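Local coordinates for possible translation initiation inhibitor (Rhodopseudomonas palustris, PDB 3LME), which is of unknown function but belongs to the YjgF-like clan of small alpha/beta proteins, and here assembles from three copies of its chain, at residues F79-V83 and A84-P88; D96-D100 and G101-P105. The protein carries 1 engineered substitution. All blocks are in the same frame, centred on the assembly; numbering follows the deposited sequence.

Contact 1: residues F79-V83 and A84-P88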
loop_
_atom_site.group_PDB
_atom_site.type_symbol
_atom_site.label_atom_id
_atom_site.label_comp_id
_atom_site.label_asym_id
_atom_site.label_seq_id
_atom_site.Cartn_x
_atom_site.Cartn_y
_atom_site.Cartn_z
ATOM N N PHE A 79 1.912 -7.104 -6.703
ATOM C CA PHE A 79 3.071 -6.687 -7.485
ATOM C C PHE A 79 3.574 -7.885 -8.284
ATOM O O PHE A 79 3.843 -8.957 -7.741
ATOM C CB PHE A 79 4.174 -6.167 -6.571
ATOM C CG PHE A 79 3.692 -5.207 -5.526
ATOM C CD1 PHE A 79 3.694 -3.842 -5.770
ATOM C CD2 PHE A 79 3.240 -5.667 -4.295
ATOM C CE1 PHE A 79 3.246 -2.942 -4.811
ATOM C CE2 PHE A 79 2.795 -4.760 -3.305
ATOM C CZ PHE A 79 2.800 -3.396 -3.579
ATOM N N VAL A 80 3.673 -7.704 -9.586
ATOM C CA VAL A 80 4.178 -8.732 -10.451
ATOM C C VAL A 80 5.300 -8.177 -11.338
ATOM O O VAL A 80 5.607 -6.981 -11.354
ATOM C CB VAL A 80 3.059 -9.348 -11.339
ATOM C CG1 VAL A 80 1.846 -9.684 -10.516
ATOM C CG2 VAL A 80 2.692 -8.406 -12.476
ATOM N N THR A 81 5.876 -9.084 -12.105
ATOM C CA THR A 81 7.112 -8.873 -12.791
ATOM C C THR A 81 6.882 -8.580 -14.267
ATOM O O THR A 81 7.757 -7.988 -14.937
ATOM C CB THR A 81 8.013 -10.086 -12.512
ATOM O OG1 THR A 81 9.066 -9.637 -11.667
ATOM C CG2 THR A 81 8.576 -10.766 -13.794
ATOM N N ASP A 82 5.694 -8.975 -14.747
ATOM C CA ASP A 82 5.256 -8.774 -16.121
ATOM C C ASP A 82 3.730 -8.724 -16.086
ATOM O O ASP A 82 3.058 -9.728 -16.187
ATOM C CB ASP A 82 5.791 -9.911 -17.013
ATOM C CG ASP A 82 5.441 -9.747 -18.512
ATOM O OD1 ASP A 82 4.672 -8.832 -18.913
ATOM O OD2 ASP A 82 5.946 -10.573 -19.301
ATOM N N VAL A 83 3.176 -7.538 -15.924
ATOM C CA VAL A 83 1.729 -7.388 -15.867
ATOM C C VAL A 83 1.043 -7.980 -17.106
ATOM O O VAL A 83 0.063 -8.696 -16.989
ATOM C CB VAL A 83 1.310 -5.907 -15.555
ATOM C CG1 VAL A 83 1.520 -4.985 -16.758
ATOM C CG2 VAL A 83 -0.117 -5.841 -15.058
ATOM N N ALA A 84 1.574 -7.724 -18.289
ATOM C CA ALA A 84 0.979 -8.296 -19.488
ATOM C C ALA A 84 0.832 -9.827 -19.352
ATOM O O ALA A 84 -0.168 -10.395 -19.776
ATOM C CB ALA A 84 1.795 -7.923 -20.722
ATOM N N LYS A 85 1.818 -10.475 -18.739
ATOM C CA LYS A 85 1.862 -11.927 -18.671
ATOM C C LYS A 85 1.041 -12.524 -17.524
ATOM O O LYS A 85 0.351 -13.524 -17.714
ATOM C CB LYS A 85 3.321 -12.407 -18.570
ATOM C CG LYS A 85 3.488 -13.942 -18.721
ATOM C CD LYS A 85 4.881 -14.348 -19.177
ATOM C CE LYS A 85 5.191 -15.772 -18.704
ATOM N NZ LYS A 85 6.590 -16.211 -19.037
ATOM N N TYR A 86 1.124 -11.915 -16.344
ATOM C CA TYR A 86 0.548 -12.498 -15.143
ATOM C C TYR A 86 -0.804 -11.957 -14.696
ATOM O O TYR A 86 -1.485 -12.581 -13.877
ATOM C CB TYR A 86 1.546 -12.431 -14.002
ATOM C CG TYR A 86 2.857 -13.056 -14.379
ATOM C CD1 TYR A 86 2.929 -14.396 -14.753
ATOM C CD2 TYR A 86 4.024 -12.303 -14.386
ATOM C CE1 TYR A 86 4.128 -14.966 -15.110
ATOM C CE2 TYR A 86 5.222 -12.858 -14.742
ATOM C CZ TYR A 86 5.271 -14.187 -15.102
ATOM O OH TYR A 86 6.478 -14.734 -15.463
ATOM N N ARG A 87 -1.215 -10.818 -15.223
ATOM C CA ARG A 87 -2.507 -10.315 -14.845
ATOM C C ARG A 87 -3.576 -11.375 -15.149
ATOM O O ARG A 87 -4.407 -11.655 -14.297
ATOM C CB ARG A 87 -2.810 -8.983 -15.519
ATOM C CG ARG A 87 -3.735 -8.127 -14.707
ATOM C CD ARG A 87 -4.652 -7.324 -15.562
ATOM N NE ARG A 87 -5.459 -8.169 -16.472
ATOM C CZ ARG A 87 -5.353 -8.178 -17.814
ATOM N NH1 ARG A 87 -6.147 -8.967 -18.544
ATOM N NH2 ARG A 87 -4.464 -7.390 -18.427
ATOM N N PRO A 88 -3.541 -11.990 -16.349
ATOM C CA PRO A 88 -4.540 -13.038 -16.623
ATOM C C PRO A 88 -4.440 -14.264 -15.685
ATOM O O PRO A 88 -5.449 -14.955 -15.438
ATOM C CB PRO A 88 -4.248 -13.458 -18.076
ATOM C CG PRO A 88 -2.972 -12.773 -18.452
ATOM C CD PRO A 88 -2.802 -11.604 -17.563
#
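With CG anti to the backbone N (chi1 -177°), Asp82 lays its carboxylate against Lys85 CB, the two side chains crossing at about a right angle. Asp82 OD2 lies 3.3 Å from Lys85 CB, while the extended lysine chain carries NZ away, 5.7 Å from OD2, so any attraction between the two charges acts at a distance. The other carboxylate oxygen makes the capping bond: Asp82 is the N-cap of the helix, and Lys85 N gives a weak hydrogen bond to Asp82 OD1 at 3.3 Å. A negative group here would be expected to suit the positive end of the helix dipole. The main chain of Asp82 adds to the grip, because its O receives a second weak bond from Lys85 N and a straighter one from Tyr86 N at 2.9 Å, which approaches nearly along the C=O axis. One residue on, Arg87 N bonds to Val83 O at 3.0 Å. Pro88 has no N-H with which to continue the series, and the helix kinks there.

The Tyr86 ring lies beside the cap residue, CE2 3.8 Å from Asp82 CB. Thr81 CG2 meets the ring edge at CE2 (4.1 Å), close to the ring plane, and Lys85 CG lies above one face, toward its rim. Val80 CB reaches Tyr86 CB at 4.3 Å. Arg87 packs on Val108 and extends NH2 to a salt bridge with Asp115 of the second subunit.

This turn passes from strand 73-80 into helix 83-98 within a beta-alpha-beta unit that is completed by strand 106-110. Val83 packs on Val108 of that strand and its N bonds to Gln110, whereas Lys85 and Tyr86 touch Asp48 at the start of helix 48-64.

Contact 2: residues D96-D100 and G101-P105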
loop_
_atom_site.group_PDB
_atom_site.type_symbol
_atom_site.label_atom_id
_atom_site.label_comp_id
_atom_site.label_asym_id
_atom_site.label_seq_id
_atom_site.Cartn_x
_atom_site.Cartn_y
_atom_site.Cartn_z
ATOM N N ASP A 96 -10.734 -18.971 -9.275
ATOM C CA ASP A 96 -10.704 -20.259 -8.621
ATOM C C ASP A 96 -11.071 -20.144 -7.143
ATOM O O ASP A 96 -11.688 -21.045 -6.570
ATOM C CB ASP A 96 -9.315 -20.876 -8.729
ATOM C CG ASP A 96 -9.042 -21.546 -10.078
ATOM O OD1 ASP A 96 -9.991 -21.771 -10.906
ATOM O OD2 ASP A 96 -7.828 -21.851 -10.278
ATOM N N ILE A 97 -10.666 -19.037 -6.532
ATOM C CA ILE A 97 -10.765 -18.891 -5.097
ATOM C C ILE A 97 -12.091 -18.248 -4.737
ATOM O O ILE A 97 -12.802 -18.738 -3.865
ATOM C CB ILE A 97 -9.534 -18.124 -4.515
ATOM C CG1 ILE A 97 -8.278 -18.995 -4.672
ATOM C CG2 ILE A 97 -9.757 -17.722 -3.059
ATOM C CD1 ILE A 97 -7.025 -18.408 -4.094
ATOM N N TRP A 98 -12.432 -17.180 -5.440
ATOM C CA TRP A 98 -13.576 -16.355 -5.103
ATOM C C TRP A 98 -14.840 -16.751 -5.879
ATOM O O TRP A 98 -15.915 -16.213 -5.642
ATOM C CB TRP A 98 -13.226 -14.859 -5.301
ATOM C CG TRP A 98 -12.600 -14.233 -4.072
ATOM C CD1 TRP A 98 -13.267 -13.660 -3.033
ATOM C CD2 TRP A 98 -11.197 -14.131 -3.756
ATOM N NE1 TRP A 98 -12.375 -13.211 -2.088
ATOM C CE2 TRP A 98 -11.099 -13.493 -2.501
ATOM C CE3 TRP A 98 -10.019 -14.505 -4.414
ATOM C CZ2 TRP A 98 -9.857 -13.219 -1.883
ATOM C CZ3 TRP A 98 -8.788 -14.248 -3.799
ATOM C CH2 TRP A 98 -8.718 -13.617 -2.541
ATOM N N GLY A 99 -14.709 -17.683 -6.806
ATOM C CA GLY A 99 -15.820 -18.067 -7.638
ATOM C C GLY A 99 -16.231 -16.897 -8.491
ATOM O O GLY A 99 -15.385 -16.232 -9.093
ATOM N N ASP A 100 -17.539 -16.646 -8.539
ATOM C CA ASP A 100 -18.075 -15.515 -9.290
ATOM C C ASP A 100 -18.152 -14.225 -8.451
ATOM O O ASP A 100 -18.717 -13.223 -8.910
ATOM C CB ASP A 100 -19.440 -15.865 -9.884
ATOM C CG ASP A 100 -20.554 -15.956 -8.821
ATOM O OD1 ASP A 100 -20.271 -15.842 -7.584
ATOM O OD2 ASP A 100 -21.724 -16.154 -9.247
ATOM N N GLY A 101 -17.576 -14.242 -7.247
ATOM C CA GLY A 101 -17.486 -13.029 -6.423
ATOM C C GLY A 101 -18.285 -13.079 -5.128
ATOM O O GLY A 101 -18.694 -14.152 -4.697
ATOM N N PRO A 102 -18.486 -11.930 -4.465
ATOM C CA PRO A 102 -17.938 -10.632 -4.838
ATOM C C PRO A 102 -16.433 -10.612 -4.541
ATOM O O PRO A 102 -15.963 -11.309 -3.631
ATOM C CB PRO A 102 -18.686 -9.658 -3.920
ATOM C CG PRO A 102 -18.964 -10.485 -2.649
ATOM C CD PRO A 102 -19.105 -11.922 -3.113
ATOM N N TYR A 103 -15.701 -9.813 -5.313
ATOM C CA TYR A 103 -14.255 -9.766 -5.264
ATOM C C TYR A 103 -13.712 -8.569 -4.462
ATOM O O TYR A 103 -14.322 -7.511 -4.460
ATOM C CB TYR A 103 -13.772 -9.671 -6.685
ATOM C CG TYR A 103 -14.247 -10.770 -7.590
ATOM C CD1 TYR A 103 -13.677 -12.045 -7.523
ATOM C CD2 TYR A 103 -15.242 -10.534 -8.559
ATOM C CE1 TYR A 103 -14.086 -13.067 -8.383
ATOM C CE2 TYR A 103 -15.660 -11.562 -9.432
ATOM C CZ TYR A 103 -15.065 -12.825 -9.333
ATOM O OH TYR A 103 -15.451 -13.852 -10.164
ATOM N N PRO A 104 -12.541 -8.704 -3.815
ATOM C CA PRO A 104 -12.008 -7.566 -3.055
ATOM C C PRO A 104 -11.466 -6.451 -3.952
ATOM O O PRO A 104 -11.131 -6.710 -5.111
ATOM C CB PRO A 104 -10.862 -8.163 -2.258
ATOM C CG PRO A 104 -10.811 -9.608 -2.639
ATOM C CD PRO A 104 -11.582 -9.805 -3.892
ATOM N N PRO A 105 -11.393 -5.210 -3.432
ATOM C CA PRO A 105 -10.726 -4.134 -4.138
ATOM C C PRO A 105 -9.258 -4.508 -4.341
ATOM O O PRO A 105 -8.643 -5.105 -3.465
ATOM C CB PRO A 105 -10.823 -2.961 -3.165
ATOM C CG PRO A 105 -11.911 -3.319 -2.245
ATOM C CD PRO A 105 -11.829 -4.784 -2.091
#
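The indole of Trp98 receives Pro104 over one face, the two side chains set at a slant to each other. Pro104 CD stands 4.1 Å from the centroid of the five-membered ring and 17° off its normal, a CH-pi contact, and CG extends the touch to Trp98 CZ2 at 3.8 Å. On the opposite face of the indole lies Ile97 CG2, toward the rim, so the ring is sandwiched between a helix neighbour and a proline six residues further on. Trp98 NE1 hydrogen-bonds to Lys70 O, a bond that, with the packing on both faces, would limit rotation of the indole.

Tyr103 approaches from another direction, its CD1 lying 3.6 Å from Trp98 CB. With CG beside the backbone N (chi1 -56°), the phenol runs back along the turn, and its hydroxyl donates to Gly99 O at 2.6 Å, in the carbonyl plane and on a lone pair. Gly101 CA sits over the centre of the same ring, 3.7 Å above its plane.

The carbonyl that the tyrosine grips belongs to a type II' beta turn from Trp98 to Gly101, placed where helix 83-98 ends. Gly99, with positive phi, occupies its first corner, and Gly101 N closes it, bonding to Trp98 O at 3.0 Å from above the carbonyl plane. Gly101 also has positive phi, at backbone angles that call for glycine, and a cis peptide joins it to Pro102.

Beyond the turn, Pro104 packs on Ala73 and Leu76 of strand 73-80. Tyr103 rests on Trp19 of the second subunit, and its main-chain O accepts a hydrogen bond from Ser20 OG of that same chain.

How the contacts relate
Contacts 1 and 2 sit at the two ends of helix 83-98, which contact 1 opens and contact 2 closes before the chain enters strand 106-110. Together they form both connections of one beta-alpha-beta crossover. Their centres are 19 Å apart and their nearest atoms about 9 Å, so they do not touch; helix 83-98 is the element they share. Each reaches the second subunit, contact 1 by a salt bridge and packing, contact 2 by packing and a hydrogen bond. A sulfate ion, probably from the crystallisation liquor, is held about 3 Å from the Arg87 side chain in contact 1.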